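Local coordinates for protein histone-lysine N-methyltransferase, H3 lysine-9 specific SUVH4 (Arabidopsis thaliana, PDB 4QEO) that methylates histone H3 on a lysine of its tail and binds methylated DNA, coupling DNA methylation to a repressive mark on chromatin, at residues T42-K46 against A47-L51; L18-F21 against N22-L26; F70-A73 against E74-A77; L33-P36 against D37-G40. All coordinates share one frame; numbering follows the deposited sequence.

Contact 1 (T42-K46 against A47-L51). With nucleotides of chain C.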
# COMPACT_ATOMS: atom_id res chain seq x y z
N THR A 42 -15.81 3.14 -10.81
CA THR A 42 -16.72 3.99 -11.56
C THR A 42 -16.26 5.46 -11.56
O THR A 42 -16.27 6.11 -12.61
CB THR A 42 -18.14 3.90 -11.00
OG1 THR A 42 -18.53 2.53 -10.95
CG2 THR A 42 -19.11 4.69 -11.89
N GLU A 43 -15.83 5.96 -10.41
CA GLU A 43 -15.25 7.31 -10.34
C GLU A 43 -14.03 7.44 -11.26
O GLU A 43 -13.88 8.46 -11.96
CB GLU A 43 -14.85 7.69 -8.91
CG GLU A 43 -16.00 7.79 -7.95
CD GLU A 43 -17.03 8.81 -8.38
OE1 GLU A 43 -16.68 9.99 -8.62
OE2 GLU A 43 -18.21 8.42 -8.49
N MET A 44 -13.17 6.42 -11.28
CA MET A 44 -11.97 6.46 -12.11
C MET A 44 -12.34 6.50 -13.60
O MET A 44 -11.70 7.20 -14.38
CB MET A 44 -11.08 5.24 -11.84
CG MET A 44 -10.54 5.14 -10.41
SD MET A 44 -9.16 6.24 -10.08
CE MET A 44 -7.87 5.41 -11.04
N ILE A 45 -13.37 5.75 -13.98
CA ILE A 45 -13.82 5.73 -15.36
C ILE A 45 -14.39 7.10 -15.73
O ILE A 45 -14.09 7.64 -16.79
CB ILE A 45 -14.86 4.62 -15.61
CG1 ILE A 45 -14.23 3.24 -15.36
CG2 ILE A 45 -15.42 4.69 -17.03
CD1 ILE A 45 -15.23 2.08 -15.38
N LYS A 46 -15.21 7.65 -14.84
CA LYS A 46 -15.76 8.98 -15.04
C LYS A 46 -14.65 10.01 -15.30
O LYS A 46 -14.74 10.82 -16.21
CB LYS A 46 -16.55 9.41 -13.81
CG LYS A 46 -18.04 9.25 -13.95
CD LYS A 46 -18.76 10.01 -12.85
CE LYS A 46 -18.26 9.55 -11.48
NZ LYS A 46 -19.35 9.44 -10.47
N ALA A 47 -13.60 9.95 -14.50
CA ALA A 47 -12.49 10.89 -14.61
C ALA A 47 -11.48 10.57 -15.71
O ALA A 47 -10.46 11.24 -15.83
CB ALA A 47 -11.78 10.99 -13.27
N LYS A 48 -11.76 9.55 -16.52
CA LYS A 48 -10.79 9.08 -17.51
C LYS A 48 -9.42 8.85 -16.88
O LYS A 48 -8.39 9.26 -17.44
CB LYS A 48 -10.69 10.05 -18.69
CG LYS A 48 -11.98 10.24 -19.46
CD LYS A 48 -12.27 9.08 -20.39
CE LYS A 48 -11.46 9.19 -21.68
NZ LYS A 48 -11.94 8.23 -22.73
N ALA A 49 -9.40 8.22 -15.71
CA ALA A 49 -8.16 8.01 -14.97
C ALA A 49 -7.67 6.56 -14.98
O ALA A 49 -6.74 6.23 -14.24
CB ALA A 49 -8.30 8.52 -13.53
N ILE A 50 -8.30 5.70 -15.77
CA ILE A 50 -7.80 4.33 -15.97
C ILE A 50 -6.46 4.39 -16.71
O ILE A 50 -6.40 4.83 -17.85
CB ILE A 50 -8.78 3.45 -16.76
CG1 ILE A 50 -10.20 3.55 -16.19
CG2 ILE A 50 -8.32 1.97 -16.77
CD1 ILE A 50 -10.31 3.12 -14.74
N LEU A 51 -5.40 3.95 -16.05
CA LEU A 51 -4.04 4.06 -16.60
C LEU A 51 -3.86 3.41 -17.99
O LEU A 51 -3.23 3.99 -18.88
CB LEU A 51 -3.01 3.47 -15.62
CG LEU A 51 -1.56 3.60 -16.08
CD1 LEU A 51 -1.21 5.10 -16.27
CD2 LEU A 51 -0.63 2.94 -15.08
P DG C 9 -19.38 0.74 -14.32
OP1 DG C 9 -18.52 1.01 -13.20
OP2 DG C 9 -20.23 1.78 -14.80
O5' DG C 9 -18.49 0.29 -15.55
C5' DG C 9 -17.65 -0.87 -15.47
C4' DG C 9 -17.86 -1.78 -16.66
O4' DG C 9 -18.99 -2.65 -16.43
C3' DG C 9 -18.16 -1.05 -17.96
O3' DG C 9 -17.31 -1.54 -18.99
C2' DG C 9 -19.64 -1.29 -18.19
C1' DG C 9 -19.79 -2.67 -17.59
N9 DG C 9 -21.13 -3.12 -17.22
C8 DG C 9 -22.18 -2.37 -16.75
N7 DG C 9 -23.23 -3.08 -16.47
C5 DG C 9 -22.85 -4.38 -16.76
C6 DG C 9 -23.58 -5.59 -16.67
O6 DG C 9 -24.72 -5.77 -16.27
N1 DG C 9 -22.82 -6.68 -17.09
C2 DG C 9 -21.53 -6.61 -17.53
N2 DG C 9 -20.96 -7.77 -17.87
N3 DG C 9 -20.84 -5.49 -17.62
C4 DG C 9 -21.56 -4.42 -17.23
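Ile-50 folds back against the last helical turn, its CD1 lying 3.7 Å from Met-44 CB and 4.0 Å from Ile-45 CG1. The reversal that brings it there is a Schellman motif at the C-terminal end of helix 36-46. Lys-48 takes a positive phi (49°), its N donates to Ile-45 O, and Ala-49 N donates almost straight to Met-44 O at 2.8 Å (N-H...O 171°). Ile-45 and Ile-50 then run side by side, pointing the same way. In Ile-45, CG1 stands anti to the carbonyl carbon (chi1 -63°) and chi2 is extended, which leaves CG1 against Ile-50 and points CD1 away from it, to the DNA backbone, 3.7 Å from O5' of DG9 of chain C. With an alanine in place of Ile-45, Ile-50 CD1 would probably lose one flank of its packing and a gap would open beside that sugar-phosphate. The Met-44 chain, bent at chi2 and chi3, turns its CE to within 4.0 Å of Ala-49 CB. Lys-46 NZ reaches back to Glu-43 OE2 in a salt bridge that is short as modelled, 2.5 Å, meeting the carboxylate from above its plane. Thr-42 OG1 lies 2.7 Å from OP1 of DG9 of chain C, with Leu-38 O also within reach of its one proton. Helix 10-30 packs alongside the turn: Met-44 touches Cys-17, Ala-49 touches Leu-20, and Leu-51 touches Val-14.

Contact 2 (L18-F21 against N22-L26)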
# COMPACT_ATOMS: atom_id res chain seq x y z
N LEU A 18 -2.96 3.86 -8.57
CA LEU A 18 -3.41 3.12 -7.39
C LEU A 18 -3.71 4.04 -6.19
O LEU A 18 -4.65 3.79 -5.43
CB LEU A 18 -2.38 2.07 -7.00
CG LEU A 18 -2.23 0.93 -8.04
CD1 LEU A 18 -1.13 -0.04 -7.66
CD2 LEU A 18 -3.53 0.20 -8.19
N ARG A 19 -2.92 5.10 -6.01
CA ARG A 19 -3.21 6.06 -4.93
C ARG A 19 -4.52 6.80 -5.20
O ARG A 19 -5.34 7.00 -4.30
CB ARG A 19 -2.07 7.06 -4.70
CG ARG A 19 -0.77 6.41 -4.22
CD ARG A 19 0.37 7.41 -4.11
NE ARG A 19 1.55 6.79 -3.51
CZ ARG A 19 2.71 7.41 -3.32
NH1 ARG A 19 2.85 8.68 -3.68
NH2 ARG A 19 3.72 6.76 -2.77
N LEU A 20 -4.72 7.18 -6.46
CA LEU A 20 -5.96 7.84 -6.84
C LEU A 20 -7.17 6.93 -6.58
O LEU A 20 -8.20 7.37 -6.03
CB LEU A 20 -5.92 8.24 -8.32
CG LEU A 20 -6.60 9.54 -8.76
CD1 LEU A 20 -6.74 9.57 -10.26
CD2 LEU A 20 -7.95 9.78 -8.09
N PHE A 21 -7.06 5.66 -6.99
CA PHE A 21 -8.14 4.71 -6.71
C PHE A 21 -8.39 4.55 -5.20
O PHE A 21 -9.53 4.49 -4.76
CB PHE A 21 -7.88 3.34 -7.33
CG PHE A 21 -8.83 2.29 -6.85
CD1 PHE A 21 -10.16 2.29 -7.26
CD2 PHE A 21 -8.42 1.31 -5.95
CE1 PHE A 21 -11.04 1.33 -6.81
CE2 PHE A 21 -9.31 0.35 -5.48
CZ PHE A 21 -10.62 0.36 -5.91
N ASN A 22 -7.32 4.44 -4.41
CA ASN A 22 -7.48 4.34 -2.96
C ASN A 22 -8.26 5.53 -2.41
O ASN A 22 -9.11 5.39 -1.52
CB ASN A 22 -6.14 4.26 -2.24
CG ASN A 22 -6.30 4.15 -0.73
OD1 ASN A 22 -6.71 3.10 -0.22
ND2 ASN A 22 -5.99 5.22 -0.02
N LYS A 23 -7.95 6.71 -2.94
CA LYS A 23 -8.63 7.91 -2.48
C LYS A 23 -10.12 7.83 -2.79
O LYS A 23 -10.97 8.06 -1.91
CB LYS A 23 -8.00 9.16 -3.10
CG LYS A 23 -8.66 10.49 -2.70
CD LYS A 23 -8.02 11.62 -3.49
CE LYS A 23 -9.02 12.66 -3.94
NZ LYS A 23 -9.07 13.79 -2.98
N GLN A 24 -10.45 7.49 -4.04
CA GLN A 24 -11.86 7.37 -4.40
C GLN A 24 -12.60 6.30 -3.58
O GLN A 24 -13.73 6.50 -3.13
CB GLN A 24 -12.01 7.09 -5.90
CG GLN A 24 -11.50 8.22 -6.77
CD GLN A 24 -12.39 9.45 -6.73
OE1 GLN A 24 -13.45 9.45 -6.09
NE2 GLN A 24 -11.98 10.50 -7.42
N TYR A 25 -11.95 5.16 -3.41
CA TYR A 25 -12.49 4.08 -2.60
C TYR A 25 -12.82 4.54 -1.19
O TYR A 25 -13.92 4.32 -0.71
CB TYR A 25 -11.48 2.94 -2.53
CG TYR A 25 -11.75 1.87 -1.51
CD1 TYR A 25 -12.88 1.07 -1.59
CD2 TYR A 25 -10.84 1.62 -0.48
CE1 TYR A 25 -13.11 0.06 -0.67
CE2 TYR A 25 -11.06 0.61 0.44
CZ TYR A 25 -12.20 -0.16 0.35
OH TYR A 25 -12.42 -1.16 1.28
N LEU A 26 -11.86 5.16 -0.51
CA LEU A 26 -12.10 5.58 0.86
C LEU A 26 -13.20 6.65 0.93
O LEU A 26 -13.99 6.68 1.88
CB LEU A 26 -10.81 6.03 1.55
CG LEU A 26 -9.78 4.92 1.71
CD1 LEU A 26 -8.46 5.48 2.26
CD2 LEU A 26 -10.31 3.82 2.62
O HOH W 1 -4.70 7.42 -1.76
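Phe-21 and Tyr-25 meet one turn apart on the long alpha-helix 10-30, an i to i+4 pair whose backbones are joined by Tyr-25 N donating to Phe-21 O at 2.9 Å (N-H...O 169°). Three further bonds of the same spacing, from Asn-22 to Leu-18, Lys-23 to Arg-19 and Gln-24 to Leu-20, show that the helix is regular here. Phe-21 CB lies 3.2 Å from Asn-22 N and also packs on Ala-77. CG is placed anti to the backbone N (chi1 169°), beside the carbonyl carbon, and with CD2 it stays near the same Asn-22 N, which approaches the ring obliquely. Farther out, CE2 touches Glu-74 and CE1 meets Asp-37 O and the carbonyl carbon of Gly-40. At the tip, CZ lies 4.3 Å from Tyr-25 CB, which sits over one ring face, and it also meets Ala-73. The ring thus projects from helix 10-30 into the junction with helices 36-46 and 72-78. On another flank, Leu-20 and Gln-24 run side by side, CD2 of Leu-20 being 4.1 Å from CG of Gln-24. The charged ends of Arg-19 and Lys-23 leave the helix for salt bridges with Asp-490 and Glu-326, tying it to the SET (Asp-490) and pre-SET (Glu-326) regions. A water bridges the turn: it donates to Arg-19 O at 2.7 Å and accepts from Asn-22 ND2 at 3.1 Å.

Contact 3 (F70-A73 against E74-A77). With nucleotides of chain B.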
# COMPACT_ATOMS: atom_id res chain seq x y z
N PHE A 70 -4.75 -5.67 -4.27
CA PHE A 70 -5.47 -5.89 -3.02
C PHE A 70 -6.98 -6.08 -3.23
O PHE A 70 -7.72 -6.31 -2.27
CB PHE A 70 -5.13 -4.78 -2.00
CG PHE A 70 -3.70 -4.84 -1.54
CD1 PHE A 70 -2.68 -4.41 -2.36
CD2 PHE A 70 -3.38 -5.37 -0.31
CE1 PHE A 70 -1.36 -4.49 -1.97
CE2 PHE A 70 -2.06 -5.44 0.09
CZ PHE A 70 -1.05 -5.01 -0.74
N SER A 71 -7.41 -6.03 -4.49
CA SER A 71 -8.81 -6.23 -4.84
C SER A 71 -8.95 -6.43 -6.36
O SER A 71 -8.04 -6.05 -7.11
CB SER A 71 -9.64 -5.02 -4.41
OG SER A 71 -9.37 -3.90 -5.24
N ARG A 72 -10.05 -7.04 -6.81
CA ARG A 72 -10.33 -7.13 -8.25
C ARG A 72 -10.48 -5.71 -8.81
O ARG A 72 -9.99 -5.37 -9.91
CB ARG A 72 -11.61 -7.97 -8.53
CG ARG A 72 -11.46 -9.51 -8.29
CD ARG A 72 -10.54 -10.18 -9.38
NE ARG A 72 -11.05 -9.82 -10.70
CZ ARG A 72 -11.80 -10.61 -11.45
NH1 ARG A 72 -12.08 -11.86 -11.06
NH2 ARG A 72 -12.27 -10.16 -12.60
N ALA A 73 -11.09 -4.85 -8.00
CA ALA A 73 -11.32 -3.45 -8.38
C ALA A 73 -10.02 -2.71 -8.71
O ALA A 73 -10.00 -1.93 -9.65
CB ALA A 73 -12.10 -2.70 -7.27
N GLU A 74 -8.96 -2.93 -7.94
CA GLU A 74 -7.67 -2.28 -8.20
C GLU A 74 -7.17 -2.60 -9.61
O GLU A 74 -6.66 -1.72 -10.35
CB GLU A 74 -6.61 -2.75 -7.20
CG GLU A 74 -6.40 -1.88 -6.01
CD GLU A 74 -5.03 -2.09 -5.39
OE1 GLU A 74 -4.59 -1.22 -4.62
OE2 GLU A 74 -4.38 -3.13 -5.68
N MET A 75 -7.32 -3.87 -9.98
CA MET A 75 -6.97 -4.34 -11.32
C MET A 75 -7.77 -3.63 -12.38
O MET A 75 -7.24 -3.25 -13.44
CB MET A 75 -7.13 -5.87 -11.45
CG MET A 75 -6.15 -6.61 -10.56
SD MET A 75 -6.10 -8.38 -10.84
CE MET A 75 -7.35 -8.86 -9.72
N CYS A 76 -9.07 -3.43 -12.12
CA CYS A 76 -9.84 -2.59 -13.04
C CYS A 76 -9.31 -1.16 -13.12
O CYS A 76 -9.23 -0.57 -14.21
CB CYS A 76 -11.32 -2.54 -12.64
SG CYS A 76 -12.14 -4.15 -12.59
N ALA A 77 -8.96 -0.59 -11.96
CA ALA A 77 -8.55 0.82 -11.91
C ALA A 77 -7.29 1.06 -12.73
O ALA A 77 -7.15 2.10 -13.36
CB ALA A 77 -8.37 1.29 -10.45
P DA B 8 -13.11 -14.06 -8.20
OP1 DA B 8 -11.83 -13.87 -8.80
OP2 DA B 8 -13.19 -14.34 -6.81
O5' DA B 8 -13.81 -12.67 -8.48
C5' DA B 8 -15.00 -12.32 -7.79
C4' DA B 8 -14.88 -10.92 -7.24
O4' DA B 8 -16.20 -10.39 -7.07
C3' DA B 8 -14.25 -10.86 -5.86
O3' DA B 8 -13.65 -9.58 -5.67
C2' DA B 8 -15.44 -11.16 -4.96
C1' DA B 8 -16.64 -10.65 -5.75
N9 DA B 8 -17.79 -11.55 -5.85
C8 DA B 8 -17.81 -12.92 -5.92
N7 DA B 8 -19.01 -13.42 -6.06
C5 DA B 8 -19.83 -12.30 -6.09
C6 DA B 8 -21.22 -12.15 -6.21
N6 DA B 8 -22.07 -13.17 -6.35
N1 DA B 8 -21.72 -10.90 -6.21
C2 DA B 8 -20.88 -9.88 -6.08
N3 DA B 8 -19.56 -9.89 -5.96
C4 DA B 8 -19.09 -11.15 -5.97
P DT B 9 -12.76 -9.18 -4.48
OP1 DT B 9 -12.01 -8.03 -4.83
OP2 DT B 9 -12.08 -10.35 -4.01
O5' DT B 9 -13.84 -8.76 -3.39
C5' DT B 9 -14.57 -7.55 -3.53
C4' DT B 9 -15.73 -7.50 -2.56
O4' DT B 9 -16.76 -8.40 -2.97
C3' DT B 9 -15.42 -7.87 -1.11
O3' DT B 9 -15.21 -6.70 -0.35
C2' DT B 9 -16.67 -8.60 -0.64
C1' DT B 9 -17.58 -8.63 -1.85
N1 DT B 9 -18.27 -9.89 -2.09
C2 DT B 9 -19.63 -9.87 -2.27
O2 DT B 9 -20.30 -8.86 -2.18
N3 DT B 9 -20.18 -11.09 -2.54
C4 DT B 9 -19.53 -12.30 -2.67
O4 DT B 9 -20.15 -13.30 -2.93
C5 DT B 9 -18.10 -12.24 -2.49
C7 DT B 9 -17.30 -13.50 -2.59
C6 DT B 9 -17.55 -11.05 -2.23
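Glu-74, Ala-73 and Arg-72 bury the most surface at this helix start, and Glu-74 closes it by returning to Phe-70. Extended beyond CG, its chain reaches back far enough for OE2 to accept from Phe-70 N at 2.9 Å (N-H...O 167°), met from above the carboxylate plane; the same oxygen lies at the edge of the Phe-70 ring. Ser-71 is the N-cap: with chi1 at 72°, OG sits between its own N and carbonyl carbon and accepts from Glu-74 N at 2.9 Å. The first turn also offers N-H groups to DNA. Arg-72 N donates almost straight to OP1 of DT9 of chain B at 3.0 Å (174°), while Arg-72 NH1 bonds in the guanidinium plane to OP1 of DA8 of chain B at 3.0 Å. Met-75 CE packs 3.5 Å from Arg-72 CD, and Arg-72 NH2 is held by the carbonyls of Asn-86 and His-83. A methionine in place of Arg-72 would probably leave the phosphate of DA8 of chain B without this positive partner and those carbonyls without their donor. Ala-73 and Ala-77 set helix 72-78 of the SRA domain against Phe-21 of helix 10-30, with Val-41 of helix 36-46 touching Ala-73 and Cys-76.

Contact 4 (L33-P36 against D37-G40). With nucleotides of chain B; nucleotides of chain C.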
# COMPACT_ATOMS: atom_id res chain seq x y z
N LEU A 33 -21.56 4.18 0.54
CA LEU A 33 -22.13 3.56 -0.64
C LEU A 33 -21.93 2.06 -0.60
O LEU A 33 -21.11 1.56 0.11
CB LEU A 33 -21.51 4.12 -1.89
CG LEU A 33 -21.56 5.61 -1.98
CD1 LEU A 33 -20.92 6.16 -3.23
CD2 LEU A 33 -22.99 6.08 -1.84
N SER A 34 -22.76 1.33 -1.32
CA SER A 34 -22.58 -0.09 -1.48
C SER A 34 -21.39 -0.38 -2.38
O SER A 34 -21.09 0.38 -3.26
CB SER A 34 -23.85 -0.75 -2.00
OG SER A 34 -24.18 -0.30 -3.29
N ARG A 35 -20.67 -1.45 -2.09
CA ARG A 35 -19.57 -1.85 -2.94
C ARG A 35 -18.72 -0.66 -3.32
O ARG A 35 -18.58 -0.33 -4.46
CB ARG A 35 -20.04 -2.64 -4.14
CG ARG A 35 -20.55 -4.02 -3.82
CD ARG A 35 -19.51 -4.87 -3.13
NE ARG A 35 -18.34 -5.08 -3.95
CZ ARG A 35 -18.20 -6.07 -4.80
NH1 ARG A 35 -19.16 -6.93 -5.00
NH2 ARG A 35 -17.09 -6.18 -5.49
N PRO A 36 -18.18 0.01 -2.32
CA PRO A 36 -17.37 1.20 -2.52
C PRO A 36 -16.14 0.91 -3.37
O PRO A 36 -15.65 1.78 -3.99
CB PRO A 36 -16.98 1.60 -1.12
CG PRO A 36 -17.24 0.43 -0.28
CD PRO A 36 -18.35 -0.31 -0.91
N ASP A 37 -15.68 -0.33 -3.36
CA ASP A 37 -14.62 -0.74 -4.26
C ASP A 37 -15.03 -0.57 -5.71
O ASP A 37 -14.29 -0.05 -6.48
CB ASP A 37 -14.18 -2.18 -4.00
CG ASP A 37 -15.31 -3.21 -4.13
OD1 ASP A 37 -16.42 -2.98 -3.67
OD2 ASP A 37 -15.07 -4.28 -4.65
N LEU A 38 -16.23 -0.94 -6.05
CA LEU A 38 -16.71 -0.81 -7.43
C LEU A 38 -17.05 0.64 -7.76
O LEU A 38 -16.82 1.12 -8.88
CB LEU A 38 -17.92 -1.72 -7.68
CG LEU A 38 -17.68 -3.22 -7.47
CD1 LEU A 38 -18.92 -4.01 -7.90
CD2 LEU A 38 -16.43 -3.68 -8.22
N LYS A 39 -17.57 1.36 -6.76
CA LYS A 39 -17.87 2.78 -6.93
C LYS A 39 -16.60 3.56 -7.21
O LYS A 39 -16.62 4.50 -8.02
CB LYS A 39 -18.58 3.36 -5.69
CG LYS A 39 -19.92 2.69 -5.34
CD LYS A 39 -21.05 3.13 -6.24
CE LYS A 39 -22.40 2.65 -5.69
NZ LYS A 39 -22.44 1.15 -5.59
N GLY A 40 -15.51 3.18 -6.56
CA GLY A 40 -14.23 3.83 -6.80
C GLY A 40 -13.79 3.72 -8.24
O GLY A 40 -13.28 4.68 -8.85
P DT B 9 -12.76 -9.18 -4.48
OP1 DT B 9 -12.01 -8.03 -4.83
OP2 DT B 9 -12.08 -10.35 -4.01
O5' DT B 9 -13.84 -8.76 -3.39
C5' DT B 9 -14.57 -7.55 -3.53
C4' DT B 9 -15.73 -7.50 -2.56
O4' DT B 9 -16.76 -8.40 -2.97
C3' DT B 9 -15.42 -7.87 -1.11
O3' DT B 9 -15.21 -6.70 -0.35
C2' DT B 9 -16.67 -8.60 -0.64
C1' DT B 9 -17.58 -8.63 -1.85
N1 DT B 9 -18.27 -9.89 -2.09
C2 DT B 9 -19.63 -9.87 -2.27
O2 DT B 9 -20.30 -8.86 -2.18
N3 DT B 9 -20.18 -11.09 -2.54
C4 DT B 9 -19.53 -12.30 -2.67
O4 DT B 9 -20.15 -13.30 -2.93
C5 DT B 9 -18.10 -12.24 -2.49
C7 DT B 9 -17.30 -13.50 -2.59
C6 DT B 9 -17.55 -11.05 -2.23
P DG C 7 -26.57 -3.09 -5.11
OP1 DG C 7 -26.16 -2.28 -4.00
OP2 DG C 7 -27.49 -2.56 -6.09
O5' DG C 7 -25.31 -3.40 -6.02
C5' DG C 7 -24.01 -3.61 -5.48
C4' DG C 7 -23.06 -3.96 -6.60
O4' DG C 7 -23.29 -5.32 -6.98
C3' DG C 7 -23.27 -3.15 -7.87
O3' DG C 7 -22.43 -2.01 -7.85
C2' DG C 7 -22.87 -4.12 -8.96
C1' DG C 7 -23.15 -5.49 -8.37
N9 DG C 7 -24.36 -6.14 -8.85
C8 DG C 7 -25.56 -5.52 -9.12
N7 DG C 7 -26.47 -6.35 -9.54
C5 DG C 7 -25.85 -7.59 -9.53
C6 DG C 7 -26.34 -8.87 -9.88
O6 DG C 7 -27.46 -9.18 -10.28
N1 DG C 7 -25.37 -9.85 -9.72
C2 DG C 7 -24.08 -9.62 -9.30
N2 DG C 7 -23.30 -10.69 -9.22
N3 DG C 7 -23.62 -8.44 -8.97
C4 DG C 7 -24.54 -7.47 -9.11
P DA C 8 -22.63 -0.80 -8.75
OP1 DA C 8 -21.88 0.33 -8.30
OP2 DA C 8 -24.05 -0.71 -8.87
O5' DA C 8 -22.07 -1.18 -10.18
C5' DA C 8 -20.68 -1.25 -10.45
C4' DA C 8 -20.42 -1.54 -11.91
O4' DA C 8 -20.98 -2.83 -12.25
C3' DA C 8 -21.07 -0.55 -12.86
O3' DA C 8 -20.26 -0.48 -14.01
C2' DA C 8 -22.40 -1.22 -13.17
C1' DA C 8 -21.97 -2.67 -13.24
N9 DA C 8 -23.00 -3.67 -13.00
C8 DA C 8 -24.27 -3.51 -12.51
N7 DA C 8 -24.94 -4.62 -12.41
C5 DA C 8 -24.07 -5.59 -12.89
C6 DA C 8 -24.18 -6.97 -13.05
N6 DA C 8 -25.27 -7.67 -12.73
N1 DA C 8 -23.12 -7.63 -13.54
C2 DA C 8 -22.03 -6.94 -13.86
N3 DA C 8 -21.80 -5.64 -13.76
C4 DA C 8 -22.87 -5.01 -13.25
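Arg-35 grips Asp-37 side-on with two nitrogens: NE to OD1 and NH2 to OD2, both 2.9 Å and both close to straight. Each oxygen uses its syn lone pair, and the guanidinium and carboxylate planes lie only 16° apart, a bidentate salt bridge that fixes the rotation of the arginine head. With CG between its backbone N and carbonyl carbon (chi1 59°), the Asp-37 carboxylate is turned back toward Arg-35. Held flat, the guanidinium is sandwiched, with the sugar O4' of DT9 of chain B over one face, 3.3 Å from CZ, and Leu-38 CG and CD1 over the opposite face. NH1 goes on to the N3 atom of an adenine base, consistent with a minor-groove contact. Lys-39 NZ forms a second polar centre, donating to Ser-34 O at 2.8 Å, to Ser-34 OG at 3.2 Å and to OP1 of DA8 of chain C at 2.9 Å. Ser-34 OG in turn donates to OP1 of DG7 of chain C at 2.9 Å, so two adjacent phosphates of chain C are bound by the same small cluster. Behind this, Arg-35 is the N-cap residue, its carbonyl accepting from Lys-39 N, and Leu-33 CB packs on Lys-39 CG. The start of helix 36-46 is backed by helix 10-30, where Leu-33, Pro-36 and Lys-39 touch Cys-28, while Trp-84 from a loop touches Arg-35 and Leu-38.

In the fold
Along the chain the order is contact 2, contact 4, contact 1, contact 3, and their centres lie only 11 to 13 Å apart. Contact 2 lies within helix 10-30; contacts 4 and 1 mark the start and end of helix 36-46, their segments nearly adjoining in sequence; contact 3 opens helix 72-78 of the SRA domain. Contact 2 touches all three others; Ile-50 of contact 1 packs on the backbone of Cys-76 and Ala-77, and Ala-73 on that of Asp-37. The helices thus form one compact cluster. Contacts 1 and 4 meet chain C of the DNA, and contacts 3 and 4 meet chain B, so the cluster engages both strands, while helix 10-30 reaches toward the methyltransferase half.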